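Type II restriction enzyme SfiI (PDB 2EZV) recognises the double-stranded sequence 5'-GGCCNNNNNGGCC-3' as a tetramer and cuts both strands within it, leaving terminal 5'-phosphates. Local coordinates at a contact of chain A with DNA and the interface of chains A and B. Residues are numbered along the deposited sequence; one frame, centred on the assembly and turned at random. Chains: chain A/B, Type II restriction enzyme SfiI.

Contact 1: a contact of chain A with DNA. Residues chain A 109, 207-211, 215, 218, 220. With nucleotides of chain C; nucleotides of chain D.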
# COMPACT_ATOMS: atom_id res chain seq x y z
N ARG A 109 28.28 20.58 -6.80
CA ARG A 109 27.08 21.17 -7.42
C ARG A 109 25.93 20.34 -8.04
O ARG A 109 26.06 19.16 -8.35
CB ARG A 109 27.53 22.17 -8.48
CG ARG A 109 28.30 21.53 -9.63
CD ARG A 109 28.84 22.60 -10.56
NE ARG A 109 29.32 22.04 -11.82
CZ ARG A 109 29.74 22.76 -12.85
NH1 ARG A 109 29.74 24.09 -12.77
NH2 ARG A 109 30.15 22.17 -13.96
N GLY A 207 23.68 29.05 -13.82
CA GLY A 207 23.06 27.87 -14.40
C GLY A 207 23.90 27.16 -15.45
O GLY A 207 24.97 27.62 -15.82
N LYS A 208 23.39 26.04 -15.94
CA LYS A 208 24.11 25.25 -16.94
C LYS A 208 23.59 25.54 -18.35
O LYS A 208 24.11 25.03 -19.34
CB LYS A 208 23.97 23.75 -16.61
CG LYS A 208 24.67 22.81 -17.58
CD LYS A 208 24.33 21.35 -17.27
CE LYS A 208 25.31 20.73 -16.29
NZ LYS A 208 26.54 20.23 -16.97
N HIS A 209 22.57 26.39 -18.43
CA HIS A 209 21.99 26.76 -19.71
C HIS A 209 22.97 27.60 -20.53
O HIS A 209 24.04 27.96 -20.04
CB HIS A 209 20.70 27.56 -19.48
CG HIS A 209 20.92 28.85 -18.74
ND1 HIS A 209 21.43 28.90 -17.46
CD2 HIS A 209 20.73 30.13 -19.12
CE1 HIS A 209 21.54 30.16 -17.08
NE2 HIS A 209 21.12 30.93 -18.07
N SER A 210 22.59 27.90 -21.77
CA SER A 210 23.43 28.69 -22.67
C SER A 210 22.74 29.99 -23.05
O SER A 210 21.89 30.01 -23.93
CB SER A 210 23.73 27.91 -23.95
OG SER A 210 24.28 28.77 -24.94
N PRO A 211 23.11 31.10 -22.39
CA PRO A 211 22.50 32.40 -22.70
C PRO A 211 22.81 32.82 -24.14
O PRO A 211 21.98 33.44 -24.80
CB PRO A 211 23.14 33.33 -21.67
CG PRO A 211 24.49 32.69 -21.44
CD PRO A 211 24.15 31.23 -21.35
N GLU A 215 18.99 30.11 -24.39
CA GLU A 215 18.24 29.09 -23.65
C GLU A 215 17.61 29.73 -22.40
O GLU A 215 18.16 30.67 -21.82
CB GLU A 215 19.17 27.93 -23.27
CG GLU A 215 19.98 27.38 -24.45
CD GLU A 215 20.83 26.17 -24.09
OE1 GLU A 215 21.26 26.06 -22.93
OE2 GLU A 215 21.09 25.33 -24.98
N ARG A 218 18.66 28.41 -16.17
CA ARG A 218 18.56 27.48 -15.07
C ARG A 218 19.47 27.99 -13.97
O ARG A 218 20.10 29.04 -14.12
CB ARG A 218 18.98 26.09 -15.54
CG ARG A 218 17.96 25.47 -16.47
CD ARG A 218 18.36 24.06 -16.82
NE ARG A 218 19.27 24.02 -17.95
CZ ARG A 218 20.08 23.01 -18.21
NH1 ARG A 218 20.10 21.94 -17.42
NH2 ARG A 218 20.85 23.05 -19.29
N ARG A 220 22.10 26.79 -10.31
CA ARG A 220 22.87 25.75 -9.65
C ARG A 220 22.93 25.94 -8.13
O ARG A 220 22.77 27.05 -7.62
CB ARG A 220 24.32 25.72 -10.17
CG ARG A 220 24.57 24.90 -11.43
CD ARG A 220 26.08 24.77 -11.67
NE ARG A 220 26.42 23.82 -12.73
CZ ARG A 220 26.62 24.14 -14.01
NH1 ARG A 220 26.51 25.39 -14.41
NH2 ARG A 220 26.92 23.19 -14.88
P DG C 5 29.92 31.03 -11.04
OP1 DG C 5 29.90 32.33 -10.32
OP2 DG C 5 28.78 30.09 -10.86
O5' DG C 5 30.06 31.37 -12.59
C5' DG C 5 30.73 30.45 -13.43
C4' DG C 5 30.86 30.95 -14.84
O4' DG C 5 31.46 29.86 -15.56
C3' DG C 5 29.58 31.28 -15.61
O3' DG C 5 29.92 32.19 -16.67
C2' DG C 5 29.17 29.91 -16.13
C1' DG C 5 30.50 29.22 -16.38
N9 DG C 5 30.55 27.80 -16.05
C8 DG C 5 29.99 27.17 -14.96
N7 DG C 5 30.28 25.89 -14.90
C5 DG C 5 31.06 25.67 -16.03
C6 DG C 5 31.67 24.48 -16.52
O6 DG C 5 31.66 23.34 -16.03
N1 DG C 5 32.36 24.70 -17.70
C2 DG C 5 32.46 25.92 -18.34
N2 DG C 5 33.17 25.94 -19.48
N3 DG C 5 31.90 27.03 -17.90
C4 DG C 5 31.22 26.84 -16.75
P DG C 6 28.77 32.85 -17.59
OP1 DG C 6 29.22 34.23 -17.91
OP2 DG C 6 27.44 32.65 -16.95
O5' DG C 6 28.82 32.02 -18.95
C5' DG C 6 29.60 30.83 -19.02
C4' DG C 6 29.29 30.04 -20.27
O4' DG C 6 29.40 28.64 -19.92
C3' DG C 6 27.85 30.19 -20.79
O3' DG C 6 27.85 29.64 -22.12
C2' DG C 6 27.10 29.17 -19.95
C1' DG C 6 28.12 28.05 -19.96
N9 DG C 6 28.05 26.99 -18.97
C8 DG C 6 27.35 26.94 -17.79
N7 DG C 6 27.46 25.79 -17.18
C5 DG C 6 28.28 25.04 -18.01
C6 DG C 6 28.76 23.70 -17.89
O6 DG C 6 28.53 22.88 -17.00
N1 DG C 6 29.57 23.35 -18.96
C2 DG C 6 29.89 24.18 -20.02
N2 DG C 6 30.70 23.67 -20.96
N3 DG C 6 29.45 25.42 -20.14
C4 DG C 6 28.66 25.78 -19.11
P DC C 7 27.47 30.53 -23.40
OP1 DC C 7 28.29 31.76 -23.36
OP2 DC C 7 25.99 30.64 -23.54
O5' DC C 7 28.01 29.60 -24.57
C5' DC C 7 29.40 29.26 -24.62
C4' DC C 7 29.65 28.01 -25.44
O4' DC C 7 29.58 26.82 -24.60
C3' DC C 7 28.64 27.78 -26.56
O3' DC C 7 29.28 27.09 -27.64
C2' DC C 7 27.59 26.92 -25.88
C1' DC C 7 28.45 26.04 -24.98
N1 DC C 7 27.82 25.48 -23.76
C2 DC C 7 28.11 24.15 -23.38
O2 DC C 7 28.91 23.48 -24.04
N3 DC C 7 27.50 23.63 -22.29
C4 DC C 7 26.64 24.37 -21.58
N4 DC C 7 26.05 23.81 -20.52
C5 DC C 7 26.34 25.72 -21.94
C6 DC C 7 26.95 26.24 -23.02
P DC C 8 28.55 26.97 -29.07
OP1 DC C 8 29.58 27.26 -30.11
OP2 DC C 8 27.28 27.74 -29.05
O5' DC C 8 28.21 25.43 -29.17
C5' DC C 8 27.84 24.73 -28.00
C4' DC C 8 28.23 23.28 -28.10
O4' DC C 8 27.92 22.69 -26.83
C3' DC C 8 27.44 22.49 -29.13
O3' DC C 8 28.21 21.39 -29.63
C2' DC C 8 26.21 22.06 -28.35
C1' DC C 8 26.74 21.89 -26.92
N1 DC C 8 25.80 22.38 -25.91
C2 DC C 8 25.59 21.62 -24.76
O2 DC C 8 26.23 20.57 -24.62
N3 DC C 8 24.71 22.06 -23.82
C4 DC C 8 24.05 23.21 -24.02
N4 DC C 8 23.17 23.59 -23.09
C5 DC C 8 24.25 24.00 -25.18
C6 DC C 8 25.13 23.56 -26.09
P DT D 13 14.03 16.75 -17.17
OP1 DT D 13 13.08 15.82 -16.51
OP2 DT D 13 14.26 18.10 -16.60
O5' DT D 13 15.43 16.01 -17.28
C5' DT D 13 16.24 16.22 -18.42
C4' DT D 13 17.48 15.38 -18.35
O4' DT D 13 18.27 15.73 -19.51
C3' DT D 13 18.37 15.67 -17.15
O3' DT D 13 19.09 14.48 -16.83
C2' DT D 13 19.24 16.81 -17.64
C1' DT D 13 19.39 16.53 -19.13
N1 DT D 13 19.38 17.74 -20.00
C2 DT D 13 20.19 17.71 -21.11
O2 DT D 13 20.87 16.73 -21.42
N3 DT D 13 20.19 18.86 -21.86
C4 DT D 13 19.47 20.02 -21.62
O4 DT D 13 19.59 20.98 -22.40
C5 DT D 13 18.62 19.99 -20.44
C7 DT D 13 17.79 21.20 -20.09
C6 DT D 13 18.62 18.86 -19.70
P DG D 14 19.97 14.39 -15.48
OP1 DG D 14 19.48 13.27 -14.65
OP2 DG D 14 20.10 15.74 -14.88
O5' DG D 14 21.38 13.95 -16.04
C5' DG D 14 22.49 14.80 -15.92
C4' DG D 14 23.42 14.60 -17.10
O4' DG D 14 23.00 15.46 -18.20
C3' DG D 14 24.80 15.12 -16.70
O3' DG D 14 25.76 14.50 -17.53
C2' DG D 14 24.74 16.58 -17.07
C1' DG D 14 23.96 16.49 -18.36
N9 DG D 14 23.31 17.73 -18.74
C8 DG D 14 22.36 18.46 -18.06
N7 DG D 14 22.08 19.59 -18.64
C5 DG D 14 22.87 19.60 -19.77
C6 DG D 14 23.02 20.57 -20.79
O6 DG D 14 22.46 21.68 -20.89
N1 DG D 14 23.94 20.17 -21.76
C2 DG D 14 24.63 18.97 -21.75
N2 DG D 14 25.47 18.73 -22.76
N3 DG D 14 24.50 18.07 -20.80
C4 DG D 14 23.61 18.44 -19.86
P DG D 15 26.97 13.68 -16.89
OP1 DG D 15 26.42 12.35 -16.51
OP2 DG D 15 27.68 14.49 -15.87
O5' DG D 15 27.87 13.48 -18.18
C5' DG D 15 27.26 13.01 -19.39
C4' DG D 15 28.04 13.46 -20.61
O4' DG D 15 27.68 14.81 -21.00
C3' DG D 15 29.54 13.51 -20.34
O3' DG D 15 30.22 13.23 -21.56
C2' DG D 15 29.73 14.93 -19.85
C1' DG D 15 28.76 15.70 -20.74
N9 DG D 15 28.22 16.95 -20.18
C8 DG D 15 27.63 17.10 -18.95
N7 DG D 15 27.22 18.31 -18.72
C5 DG D 15 27.56 19.02 -19.86
C6 DG D 15 27.36 20.39 -20.19
O6 DG D 15 26.82 21.27 -19.51
N1 DG D 15 27.86 20.70 -21.45
C2 DG D 15 28.47 19.81 -22.30
N2 DG D 15 28.88 20.33 -23.47
N3 DG D 15 28.66 18.52 -22.01
C4 DG D 15 28.19 18.20 -20.78
P DC D 16 31.77 12.80 -21.54
OP1 DC D 16 31.96 11.85 -22.66
OP2 DC D 16 32.17 12.41 -20.16
O5' DC D 16 32.52 14.15 -21.91
C5' DC D 16 31.94 15.38 -21.56
C4' DC D 16 32.44 16.47 -22.46
O4' DC D 16 31.67 17.65 -22.13
C3' DC D 16 33.89 16.83 -22.18
O3' DC D 16 34.53 17.32 -23.36
C2' DC D 16 33.78 17.87 -21.09
C1' DC D 16 32.48 18.58 -21.41
N1 DC D 16 31.72 18.98 -20.22
C2 DC D 16 31.16 20.26 -20.19
O2 DC D 16 31.26 20.98 -21.19
N3 DC D 16 30.50 20.66 -19.07
C4 DC D 16 30.41 19.85 -18.02
N4 DC D 16 29.76 20.30 -16.94
C5 DC D 16 30.96 18.53 -18.03
C6 DC D 16 31.60 18.14 -19.15

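Contact 2: the interface of chains A and B. Residues chain A 3, 145-149, 152; chain B 26, 248, 264-268.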
# COMPACT_ATOMS: atom_id res chain seq x y z
N GLN A 3 -1.22 22.94 12.55
CA GLN A 3 -1.57 22.26 11.32
C GLN A 3 -1.07 23.15 10.16
O GLN A 3 -0.80 22.66 9.07
CB GLN A 3 -3.08 22.08 11.24
CG GLN A 3 -3.64 21.12 12.28
CD GLN A 3 -5.08 20.77 12.01
OE1 GLN A 3 -5.97 21.62 12.06
NE2 GLN A 3 -5.33 19.50 11.70
N GLN A 145 -8.45 21.24 0.77
CA GLN A 145 -9.80 21.57 1.23
C GLN A 145 -10.22 20.70 2.43
O GLN A 145 -10.39 19.49 2.30
CB GLN A 145 -10.80 21.39 0.08
CG GLN A 145 -12.24 21.72 0.44
CD GLN A 145 -12.41 23.15 0.94
OE1 GLN A 145 -12.09 24.11 0.24
NE2 GLN A 145 -12.91 23.29 2.16
N SER A 146 -10.39 21.32 3.59
CA SER A 146 -10.79 20.56 4.77
C SER A 146 -12.26 20.19 4.63
O SER A 146 -13.00 20.81 3.87
CB SER A 146 -10.59 21.37 6.05
OG SER A 146 -11.50 22.45 6.11
N ALA A 147 -12.66 19.17 5.37
CA ALA A 147 -14.05 18.73 5.31
C ALA A 147 -14.93 19.59 6.21
O ALA A 147 -16.14 19.63 6.04
CB ALA A 147 -14.14 17.28 5.74
N ASN A 148 -14.32 20.29 7.16
CA ASN A 148 -15.10 21.10 8.09
C ASN A 148 -14.84 22.60 8.07
O ASN A 148 -15.36 23.33 8.93
CB ASN A 148 -14.89 20.57 9.52
CG ASN A 148 -13.42 20.51 9.91
OD1 ASN A 148 -12.55 20.27 9.07
ND2 ASN A 148 -13.13 20.70 11.20
N ASP A 149 -14.08 23.09 7.10
CA ASP A 149 -13.77 24.52 7.06
C ASP A 149 -13.15 24.99 5.75
O ASP A 149 -13.55 24.57 4.66
CB ASP A 149 -12.84 24.85 8.24
CG ASP A 149 -12.19 26.22 8.11
OD1 ASP A 149 -11.04 26.29 7.61
OD2 ASP A 149 -12.82 27.23 8.49
N LEU A 152 -6.27 24.29 4.06
CA LEU A 152 -5.19 23.87 4.94
C LEU A 152 -3.95 23.77 4.05
O LEU A 152 -3.90 22.96 3.14
CB LEU A 152 -5.51 22.49 5.52
CG LEU A 152 -4.47 21.80 6.41
CD1 LEU A 152 -4.16 22.66 7.62
CD2 LEU A 152 -5.00 20.46 6.85
N GLN B 26 -6.16 11.76 14.14
CA GLN B 26 -6.59 12.26 12.83
C GLN B 26 -7.25 11.13 12.06
O GLN B 26 -8.26 11.33 11.39
CB GLN B 26 -5.41 12.74 11.98
CG GLN B 26 -4.98 14.15 12.25
CD GLN B 26 -5.97 15.21 11.81
OE1 GLN B 26 -6.09 16.23 12.45
NE2 GLN B 26 -6.67 14.96 10.71
N PRO B 248 -13.90 17.32 15.91
CA PRO B 248 -12.43 17.30 15.86
C PRO B 248 -11.84 18.15 16.98
O PRO B 248 -11.51 19.32 16.79
CB PRO B 248 -12.14 17.89 14.48
CG PRO B 248 -13.24 18.92 14.35
CD PRO B 248 -14.45 18.16 14.83
N PHE B 264 -9.50 21.05 15.23
CA PHE B 264 -8.57 20.97 14.12
C PHE B 264 -9.28 20.61 12.84
O PHE B 264 -10.40 20.09 12.87
CB PHE B 264 -7.48 19.94 14.44
CG PHE B 264 -8.00 18.56 14.69
CD1 PHE B 264 -8.27 17.69 13.62
CD2 PHE B 264 -8.21 18.10 15.98
CE1 PHE B 264 -8.73 16.39 13.85
CE2 PHE B 264 -8.68 16.81 16.22
CZ PHE B 264 -8.93 15.95 15.15
N LEU B 265 -8.65 20.89 11.72
CA LEU B 265 -9.26 20.58 10.44
C LEU B 265 -8.97 19.13 10.08
O LEU B 265 -7.96 18.58 10.50
CB LEU B 265 -8.70 21.50 9.36
CG LEU B 265 -8.78 22.99 9.67
CD1 LEU B 265 -8.18 23.77 8.51
CD2 LEU B 265 -10.23 23.40 9.89
N PHE B 266 -9.87 18.52 9.33
CA PHE B 266 -9.67 17.15 8.90
C PHE B 266 -10.20 17.03 7.48
O PHE B 266 -11.02 17.85 7.06
CB PHE B 266 -10.39 16.17 9.85
CG PHE B 266 -11.90 16.30 9.85
CD1 PHE B 266 -12.67 15.53 8.98
CD2 PHE B 266 -12.54 17.13 10.75
CE1 PHE B 266 -14.07 15.60 9.01
CE2 PHE B 266 -13.93 17.21 10.79
CZ PHE B 266 -14.70 16.44 9.92
N LEU B 267 -9.73 16.03 6.75
CA LEU B 267 -10.17 15.83 5.38
C LEU B 267 -11.12 14.64 5.26
O LEU B 267 -11.26 13.85 6.19
CB LEU B 267 -8.97 15.61 4.45
CG LEU B 267 -7.84 16.63 4.38
CD1 LEU B 267 -8.39 18.04 4.42
CD2 LEU B 267 -6.92 16.43 5.53
N GLU B 268 -11.75 14.51 4.09
CA GLU B 268 -12.66 13.41 3.83
C GLU B 268 -11.88 12.09 3.70
O GLU B 268 -12.35 11.04 4.13
CB GLU B 268 -13.44 13.67 2.55
O HOH W 1 -11.71 17.21 2.51

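Contact 1: a contact of chain A with DNA
This major-groove site reads the GGCC half of the recognition sequence base pair by base pair. At DG5 of chain C, A:Arg109 meets the Hoogsteen edge end-on. A:Arg109 NH1 donates to N7 of DG5 and A:Arg109 NH2 to O6 of DG5, each at 2.8 Å and in the guanidinium plane. CG lies between the backbone N and the carbonyl carbon (chi1 63°), and from there the chain runs extended to NE, taking the guanidinium to the base. DG6 of chain C is read the same way by A:Arg220, whose NH2 lies 2.7 Å from O6 of DG6. That O6 is tilted 25° from the guanidinium plane. A:Arg109 NH1 lies over the centre of the A:Arg220 guanidinium, so two probable cations are layered like the guanines they read. At DC7 of chain C, N4 donates to the backbone carbonyl A:Lys208 O at 2.6 Å, and A:Ser210 OG binds the phosphate oxygen OP2. The A:Lys208 side chain bends at chi3 and chi4. Its CD rests on the face of DG14 of chain D, and its NZ bonds O6 and N7 of DG15 of chain D, the partner of DC7. At DC8 of chain C, N4 reaches the syn lone pair of A:Glu215 OE1, which A:Ser210 N also holds from above the carboxylate plane. On chain D, the DT13 methyl C7 covers the centre of the A:Arg218 guanidinium. DG14 follows, gripped end-on: A:Arg218 NH1 donates to N7, and A:Arg218 NH2 to O6 of DG14 at 2.6 Å.

Contact 2: the interface of chains A and B
The ring of B:Phe264 carries B:Pro248 CB over the centre of one face, 3.7 Å above the plane. The amide of A:Gln3 stands nearly perpendicular to this ring (88°) and touches B:Phe264 CB. The side chains of A:Asn148 and B:Phe266 cross obliquely, with amide and ring planes 32° apart. A:Asn148 CG lies 3.5 Å from B:Phe266 CE2. The methyl CB of A:Ala147 packs against CE1 of the same ring. This patch of the two-fold interface joins the loop at A:Ser146 to A:Asp149, with A:Gln3, to the C-terminal segment of chain B. A:Gln3 copies a peptide group. A:Gln3 OE1 accepts from B:Leu265 N at 2.8 Å, on a lone pair. A:Gln3 NE2 donates to B:Leu265 O at 3.0 Å, so both bonds fix the amide's rotation. An alanine here would lose both bonds and would probably loosen the hold on the backbone of B:Leu265. A:Asn148 bridges two backbone groups: OD1 takes B:Phe266 N from above its plane, and ND2 donates to B:Phe264 O. The branch CD2 of B:Leu265 packs against A:Asp149 CB at 3.4 Å. Water 1 links A:Gln145 O with B:Glu268 N. A:Ala147 N donates to B:Phe266 O at 2.7 Å, almost along the C=O axis and nearly straight at the hydrogen (176°).

The C-alpha centres of contact 1 and contact 2 lie about 42 Å apart, and the two share no residues. Contact 1 draws on the loop 207-218 and strand 219-221, with one arginine from before strand 110-112. Contact 2 uses the N-terminus and the loop between strands 141-145 and 151-167, with their adjoining ends, on one chain, and chiefly the segment after strand 259-263 on the other. DNA reading and subunit joining thus occupy separate surfaces of one subunit. Any coupling within one subunit would probably run through the intervening fold; the structure alone does not show it. Both contacts recur in every copy of the tetramer.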